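Epidermin leader peptide processing serine protease EpiP (Staphylococcus aureus subsp. aureus, PDB 3QFH) is probably a subtilisin-like serine endopeptidase that cleaves the leader peptide from the precursor of the lantibiotic epidermin. Local coordinates at residues A122-A127 against N228-I233; G193-N198 against L393-D398. All blocks are in the same frame, centred on the assembly; numbering follows the deposited sequence.

Contact 1 (A122-A127 against N228-I233)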
ATOM      1  N   ALA A 122       1.581  13.160 -18.869  1.00 37.83           N
ATOM      2  CA  ALA A 122       1.505  12.276 -17.697  1.00 37.07           C
ATOM      3  C   ALA A 122       0.129  12.307 -17.053  1.00 36.38           C
ATOM      4  O   ALA A 122      -0.054  12.857 -15.970  1.00 37.90           O
ATOM      5  CB  ALA A 122       2.570  12.674 -16.685  1.00 35.33           C
ATOM      6  N   ASN A 123      -0.820  11.659 -17.703  1.00 35.32           N
ATOM      7  CA  ASN A 123      -2.207  11.664 -17.275  1.00 35.34           C
ATOM      8  C   ASN A 123      -2.613  10.659 -16.206  1.00 33.61           C
ATOM      9  O   ASN A 123      -3.612  10.864 -15.527  1.00 33.45           O
ATOM     10  CB  ASN A 123      -3.097  11.520 -18.516  1.00 37.14           C
ATOM     11  CG  ASN A 123      -2.916  12.688 -19.481  1.00 41.76           C
ATOM     12  OD1 ASN A 123      -2.517  13.781 -19.066  1.00 48.23           O
ATOM     13  ND2 ASN A 123      -3.193  12.467 -20.759  1.00 47.19           N
ATOM     14  N   THR A 124      -1.867   9.578 -16.051  1.00 31.31           N
ATOM     15  CA  THR A 124      -2.219   8.598 -15.027  1.00 31.11           C
ATOM     16  C   THR A 124      -2.087   9.173 -13.608  1.00 30.89           C
ATOM     17  O   THR A 124      -1.106   9.842 -13.279  1.00 29.95           O
ATOM     18  CB  THR A 124      -1.375   7.324 -15.132  1.00 29.33           C
ATOM     19  OG1 THR A 124      -1.721   6.634 -16.332  1.00 30.65           O
ATOM     20  CG2 THR A 124      -1.626   6.394 -13.953  1.00 27.47           C
ATOM     21  N   LYS A 125      -3.105   8.905 -12.796  1.00 31.21           N
ATOM     22  CA  LYS A 125      -3.147   9.313 -11.389  1.00 32.38           C
ATOM     23  C   LYS A 125      -2.746   8.172 -10.505  1.00 30.00           C
ATOM     24  O   LYS A 125      -3.319   7.085 -10.612  1.00 30.18           O
ATOM     25  CB  LYS A 125      -4.567   9.669 -10.971  1.00 34.32           C
ATOM     26  CG  LYS A 125      -4.998  11.081 -11.162  1.00 40.99           C
ATOM     27  CD  LYS A 125      -4.996  11.543 -12.576  1.00 48.03           C
ATOM     28  CE  LYS A 125      -5.946  12.747 -12.693  1.00 52.13           C
ATOM     29  NZ  LYS A 125      -5.785  13.679 -11.516  1.00 55.16           N
ATOM     30  N   ILE A 126      -1.785   8.410  -9.623  1.00 27.61           N
ATOM     31  CA  ILE A 126      -1.367   7.405  -8.690  1.00 27.89           C
ATOM     32  C   ILE A 126      -2.083   7.672  -7.346  1.00 27.33           C
ATOM     33  O   ILE A 126      -2.010   8.772  -6.807  1.00 28.54           O
ATOM     34  CB  ILE A 126       0.149   7.430  -8.483  1.00 27.37           C
ATOM     35  CG1 ILE A 126       0.881   7.308  -9.823  1.00 28.78           C
ATOM     36  CG2 ILE A 126       0.584   6.312  -7.530  1.00 28.48           C
ATOM     37  CD1 ILE A 126       2.344   7.569  -9.716  1.00 26.46           C
ATOM     38  N   ALA A 127      -2.790   6.673  -6.839  1.00 24.19           N
ATOM     39  CA  ALA A 127      -3.452   6.796  -5.567  1.00 23.79           C
ATOM     40  C   ALA A 127      -2.532   6.183  -4.552  1.00 22.98           C
ATOM     41  O   ALA A 127      -1.884   5.144  -4.806  1.00 25.07           O
ATOM     42  CB  ALA A 127      -4.806   6.088  -5.567  1.00 23.66           C
ATOM     43  N   ASN A 228      -8.143   6.590 -10.399  1.00 29.04           N
ATOM     44  CA  ASN A 228      -6.709   6.371 -10.203  1.00 28.85           C
ATOM     45  C   ASN A 228      -6.398   4.985 -10.701  1.00 28.23           C
ATOM     46  O   ASN A 228      -6.805   4.005 -10.087  1.00 29.59           O
ATOM     47  CB  ASN A 228      -6.350   6.433  -8.726  1.00 27.57           C
ATOM     48  CG  ASN A 228      -6.604   7.772  -8.131  1.00 29.22           C
ATOM     49  OD1 ASN A 228      -5.859   8.719  -8.368  1.00 30.73           O
ATOM     50  ND2 ASN A 228      -7.641   7.864  -7.310  1.00 26.64           N
ATOM     51  N   GLN A 229      -5.666   4.875 -11.790  1.00 28.14           N
ATOM     52  CA  GLN A 229      -5.381   3.558 -12.340  1.00 27.95           C
ATOM     53  C   GLN A 229      -4.287   2.790 -11.627  1.00 25.94           C
ATOM     54  O   GLN A 229      -4.144   1.601 -11.859  1.00 26.38           O
ATOM     55  CB  GLN A 229      -5.107   3.626 -13.849  1.00 28.79           C
ATOM     56  CG  GLN A 229      -6.379   3.771 -14.677  1.00 32.47           C
ATOM     57  CD  GLN A 229      -6.153   3.400 -16.123  1.00 33.58           C
ATOM     58  OE1 GLN A 229      -5.435   4.082 -16.840  1.00 35.73           O
ATOM     59  NE2 GLN A 229      -6.756   2.298 -16.551  1.00 35.12           N
ATOM     60  N   VAL A 230      -3.502   3.458 -10.792  1.00 25.31           N
ATOM     61  CA  VAL A 230      -2.490   2.772  -9.975  1.00 23.88           C
ATOM     62  C   VAL A 230      -2.779   3.114  -8.513  1.00 23.93           C
ATOM     63  O   VAL A 230      -2.896   4.272  -8.161  1.00 27.31           O
ATOM     64  CB  VAL A 230      -1.043   3.168 -10.352  1.00 24.39           C
ATOM     65  CG1 VAL A 230      -0.015   2.447  -9.439  1.00 22.75           C
ATOM     66  CG2 VAL A 230      -0.771   2.875 -11.830  1.00 21.37           C
ATOM     67  N   ILE A 231      -2.881   2.095  -7.668  1.00 23.99           N
ATOM     68  CA  ILE A 231      -3.208   2.256  -6.264  1.00 22.98           C
ATOM     69  C   ILE A 231      -2.095   1.622  -5.449  1.00 23.79           C
ATOM     70  O   ILE A 231      -1.884   0.404  -5.532  1.00 24.28           O
ATOM     71  CB  ILE A 231      -4.560   1.572  -5.915  1.00 22.69           C
ATOM     72  CG1 ILE A 231      -5.693   2.133  -6.777  1.00 21.54           C
ATOM     73  CG2 ILE A 231      -4.863   1.762  -4.421  1.00 23.14           C
ATOM     74  CD1 ILE A 231      -7.081   1.426  -6.594  1.00 20.55           C
ATOM     75  N   ASN A 232      -1.401   2.447  -4.665  1.00 23.08           N
ATOM     76  CA  ASN A 232      -0.249   2.010  -3.857  1.00 23.67           C
ATOM     77  C   ASN A 232      -0.646   1.762  -2.412  1.00 25.38           C
ATOM     78  O   ASN A 232      -1.137   2.666  -1.739  1.00 24.59           O
ATOM     79  CB  ASN A 232       0.847   3.090  -3.929  1.00 23.07           C
ATOM     80  CG  ASN A 232       2.137   2.677  -3.279  1.00 24.06           C
ATOM     81  OD1 ASN A 232       3.040   2.157  -3.946  1.00 28.10           O
ATOM     82  ND2 ASN A 232       2.230   2.858  -1.966  1.00 24.64           N
ATOM     83  N   ILE A 233      -0.440   0.538  -1.944  1.00 28.78           N
ATOM     84  CA  ILE A 233      -0.752   0.169  -0.555  1.00 32.51           C
ATOM     85  C   ILE A 233       0.536  -0.284   0.119  1.00 35.50           C
ATOM     86  O   ILE A 233       1.072  -1.364  -0.155  1.00 34.66           O
ATOM     87  CB  ILE A 233      -1.816  -0.936  -0.468  1.00 32.19           C
ATOM     88  CG1 ILE A 233      -3.001  -0.615  -1.371  1.00 34.65           C
ATOM     89  CG2 ILE A 233      -2.312  -1.090   0.957  1.00 33.74           C
ATOM     90  CD1 ILE A 233      -4.049  -1.716  -1.397  1.00 33.34           C
TER
HETATM   91  O   HOH W   1      -4.465   6.348 -16.427  1.00 31.88           O
HETATM   92  O   HOH W   2      -5.355   7.181 -13.634  1.00 19.39           O
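Ala127 is held to strand 230-233 through both its backbone N-H and its carbonyl. Its N donates to Val230 O at 2.7 Å, almost straight (175°) and nearly along the C=O axis; its O accepts Asn232 N, also at 2.7 Å, with the donor above the carbonyl plane. The methyl of Ala127 lies against Asn228 CB at 3.5 Å and Ile231 CG1 at 4.2 Å, and the small side chain suits this face because helix 213-225 packs close over it with Ala223. These are neighbouring parallel strands, 126-130 and 230-233, at the centre of the seven-stranded sheet of the subtilisin-like α/β fold. Asn228, two residues ahead of Val230, has CG anti to the carbonyl carbon (chi1 -63°), so the amide crosses Lys125 obliquely with OD1 3.1 Å from Lys125 CB. An amide carries both acceptor and donor, so this one buried side chain serves Thr201 OG1 through OD1 and Ala223 O through ND2. Water 2 bridges the backbones, accepting from Lys125 N and Gln229 N, each at 3.0 Å. On the other face Val230's two methyls divide the apolar packing under helix 382-400: CG1, anti to the backbone N, faces Ile126 CG2, and CG2 meets Thr124 CG2 at 4.2 Å.

Contact 2 (G193-N198 against L393-D398); sequences GVAPNN and LALIID
The irregular loop 193-198 turns past one flank of segment 393-398 of helix 382-400, nearest where Ala195 CA lies 6.6 Å from Leu395 CA, and it folds there into a type I beta turn from Ala195 to Asn198, whose closing bond from Asn198 N to Ala195 O is weak. Leu395 fills the angle between loop and helix. With CG anti to its carbonyl carbon (chi1 -65°), the side chain starts out alongside the loop, and its extended form (chi2 178°) carries the two methyls to it. The CD1 branch meets the Val194 carbonyl oxygen at 3.4 Å and Val194 CG1 at 4.1 Å; the CD2 branch rests on Ala195 CB at 4.0 Å. A forked leucine can thus touch two successive loop residues, and the bare methyl of Ala195 lets the turn come close. Val435 and Leu439 of helix 435-439 add to this apolar patch. In subtilases one helix carries the nucleophilic serine near its start; helix 382-400 is consistent with that role, and segment 393-398 is its later part. At the polar end Asn198 and Asp398 meet tip to tip. Asn198 ND2 donates to the syn lone pair of Asp398 OD2 at 3.1 Å, with amide and carboxylate planes only 13° apart. Water 3 donates to Asn198 OD1 and to Asp398 OD2, both at 2.9 Å, a second link between the nearly coplanar groups. The amide NH2 suits its place by having two hydrogens for two acceptors, Asp398 OD2 and Thr124 O; the carboxylate offers OD2 to Asn198 and the water, and OD1 to Thr124 OG1. Such bonds would favour a charged carboxylate, whereas nearby Glu403 may push its ionisation the other way.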
ATOM      1  N   GLY A 193      11.163  11.833  -7.698  1.00 25.32           N
ATOM      2  CA  GLY A 193      10.514  10.521  -7.603  1.00 24.24           C
ATOM      3  C   GLY A 193      10.579   9.771  -8.923  1.00 24.16           C
ATOM      4  O   GLY A 193      11.199  10.233  -9.890  1.00 23.14           O
ATOM      5  N   VAL A 194       9.918   8.622  -8.986  1.00 24.00           N
ATOM      6  CA  VAL A 194       9.947   7.805 -10.200  1.00 24.06           C
ATOM      7  C   VAL A 194       9.135   8.442 -11.302  1.00 23.87           C
ATOM      8  O   VAL A 194       9.538   8.407 -12.449  1.00 25.20           O
ATOM      9  CB  VAL A 194       9.442   6.340  -9.921  1.00 25.30           C
ATOM     10  CG1 VAL A 194       9.378   5.500 -11.227  1.00 24.65           C
ATOM     11  CG2 VAL A 194      10.344   5.681  -8.904  1.00 28.19           C
ATOM     12  N   ALA A 195       8.021   9.073 -10.937  1.00 22.95           N
ATOM     13  CA  ALA A 195       7.096   9.672 -11.889  1.00 23.38           C
ATOM     14  C   ALA A 195       6.881  11.144 -11.549  1.00 24.12           C
ATOM     15  O   ALA A 195       5.816  11.517 -11.061  1.00 24.66           O
ATOM     16  CB  ALA A 195       5.730   8.887 -11.850  1.00 21.81           C
ATOM     17  N   PRO A 196       7.882  11.997 -11.833  1.00 24.09           N
ATOM     18  CA  PRO A 196       7.865  13.405 -11.434  1.00 24.70           C
ATOM     19  C   PRO A 196       6.837  14.340 -12.066  1.00 26.40           C
ATOM     20  O   PRO A 196       6.682  15.457 -11.573  1.00 25.54           O
ATOM     21  CB  PRO A 196       9.284  13.890 -11.773  1.00 26.40           C
ATOM     22  CG  PRO A 196       9.808  12.925 -12.760  1.00 26.04           C
ATOM     23  CD  PRO A 196       9.130  11.624 -12.517  1.00 25.78           C
ATOM     24  N   ASN A 197       6.152  13.900 -13.124  1.00 27.40           N
ATOM     25  CA  ASN A 197       5.136  14.725 -13.785  1.00 29.17           C
ATOM     26  C   ASN A 197       3.704  14.214 -13.582  1.00 27.58           C
ATOM     27  O   ASN A 197       2.763  14.817 -14.052  1.00 29.21           O
ATOM     28  CB  ASN A 197       5.448  14.821 -15.279  1.00 30.82           C
ATOM     29  CG  ASN A 197       6.851  15.381 -15.557  1.00 32.93           C
ATOM     30  OD1 ASN A 197       7.383  16.182 -14.792  1.00 33.45           O
ATOM     31  ND2 ASN A 197       7.447  14.944 -16.661  1.00 35.51           N
ATOM     32  N   ASN A 198       3.550  13.100 -12.883  1.00 26.79           N
ATOM     33  CA  ASN A 198       2.232  12.548 -12.587  1.00 26.25           C
ATOM     34  C   ASN A 198       1.662  13.103 -11.291  1.00 25.26           C
ATOM     35  O   ASN A 198       2.387  13.340 -10.315  1.00 24.26           O
ATOM     36  CB  ASN A 198       2.267  11.005 -12.475  1.00 24.17           C
ATOM     37  CG  ASN A 198       2.496  10.323 -13.814  1.00 27.82           C
ATOM     38  OD1 ASN A 198       3.620  10.254 -14.303  1.00 29.47           O
ATOM     39  ND2 ASN A 198       1.420   9.794 -14.405  1.00 28.01           N
ATOM     40  N   LEU A 393       4.572   1.871 -13.139  1.00 24.05           N
ATOM     41  CA  LEU A 393       3.343   1.471 -13.848  1.00 23.84           C
ATOM     42  C   LEU A 393       2.595   2.663 -14.415  1.00 25.57           C
ATOM     43  O   LEU A 393       1.987   2.569 -15.502  1.00 27.19           O
ATOM     44  CB  LEU A 393       2.433   0.668 -12.933  1.00 24.36           C
ATOM     45  CG  LEU A 393       2.881  -0.766 -12.652  1.00 23.49           C
ATOM     46  CD1 LEU A 393       2.187  -1.310 -11.426  1.00 24.35           C
ATOM     47  CD2 LEU A 393       2.601  -1.647 -13.878  1.00 25.69           C
ATOM     48  N   ALA A 394       2.606   3.781 -13.691  1.00 25.12           N
ATOM     49  CA  ALA A 394       1.961   4.986 -14.196  1.00 25.17           C
ATOM     50  C   ALA A 394       2.679   5.439 -15.470  1.00 24.04           C
ATOM     51  O   ALA A 394       2.039   5.831 -16.465  1.00 24.45           O
ATOM     52  CB  ALA A 394       1.949   6.098 -13.145  1.00 24.75           C
ATOM     53  N   LEU A 395       3.999   5.376 -15.451  1.00 24.05           N
ATOM     54  CA  LEU A 395       4.806   5.759 -16.629  1.00 24.79           C
ATOM     55  C   LEU A 395       4.551   4.855 -17.826  1.00 24.05           C
ATOM     56  O   LEU A 395       4.456   5.324 -18.964  1.00 26.05           O
ATOM     57  CB  LEU A 395       6.290   5.736 -16.298  1.00 23.37           C
ATOM     58  CG  LEU A 395       6.815   6.742 -15.265  1.00 26.15           C
ATOM     59  CD1 LEU A 395       8.316   6.521 -15.040  1.00 24.70           C
ATOM     60  CD2 LEU A 395       6.526   8.167 -15.728  1.00 26.11           C
ATOM     61  N   ILE A 396       4.447   3.558 -17.563  1.00 24.17           N
ATOM     62  CA  ILE A 396       4.223   2.557 -18.601  1.00 25.14           C
ATOM     63  C   ILE A 396       2.839   2.728 -19.247  1.00 25.11           C
ATOM     64  O   ILE A 396       2.695   2.676 -20.469  1.00 25.12           O
ATOM     65  CB  ILE A 396       4.401   1.138 -18.032  1.00 24.77           C
ATOM     66  CG1 ILE A 396       5.882   0.895 -17.719  1.00 24.63           C
ATOM     67  CG2 ILE A 396       3.889   0.093 -19.036  1.00 24.78           C
ATOM     68  CD1 ILE A 396       6.126  -0.288 -16.760  1.00 27.47           C
ATOM     69  N   ILE A 397       1.830   2.952 -18.423  1.00 25.42           N
ATOM     70  CA  ILE A 397       0.475   3.176 -18.934  1.00 26.35           C
ATOM     71  C   ILE A 397       0.437   4.407 -19.853  1.00 26.48           C
ATOM     72  O   ILE A 397      -0.180   4.389 -20.940  1.00 26.74           O
ATOM     73  CB  ILE A 397      -0.543   3.320 -17.776  1.00 25.58           C
ATOM     74  CG1 ILE A 397      -0.675   1.977 -17.033  1.00 27.09           C
ATOM     75  CG2 ILE A 397      -1.923   3.735 -18.327  1.00 27.98           C
ATOM     76  CD1 ILE A 397      -1.413   2.053 -15.651  1.00 25.83           C
ATOM     77  N   ASP A 398       1.099   5.476 -19.436  1.00 26.15           N
ATOM     78  CA  ASP A 398       1.113   6.703 -20.244  1.00 28.20           C
ATOM     79  C   ASP A 398       2.014   6.566 -21.504  1.00 28.59           C
ATOM     80  O   ASP A 398       1.654   7.008 -22.592  1.00 25.67           O
ATOM     81  CB  ASP A 398       1.538   7.895 -19.397  1.00 28.04           C
ATOM     82  CG  ASP A 398       0.543   8.205 -18.275  1.00 36.75           C
ATOM     83  OD1 ASP A 398      -0.579   7.649 -18.306  1.00 43.54           O
ATOM     84  OD2 ASP A 398       0.886   8.991 -17.350  1.00 41.46           O
TER
HETATM   85  O   HOH W   3       3.745   9.519 -17.145  1.00 26.05           O

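Overall arrangement
After the N-terminal part, which resembles a protease propeptide, the four segments follow one another as 122-127, 193-198, 228-233 and 393-398. Contact 1 closes a loop of 100 intervening residues and contact 2 one of 194, and because their segments alternate the two loops cross rather than nest. Contact 1 pairs two central strands of the parallel sheet; contact 2 ties the approach to strand 200-204, on the far side of strand 126-130 from strand 230-233, to helix 382-400. Their centres are 9 Å apart, and Thr124, leading into strand 126-130, bridges them directly, joining the central strands, the loop before strand 200-204 and helix 382-400 in one buried region.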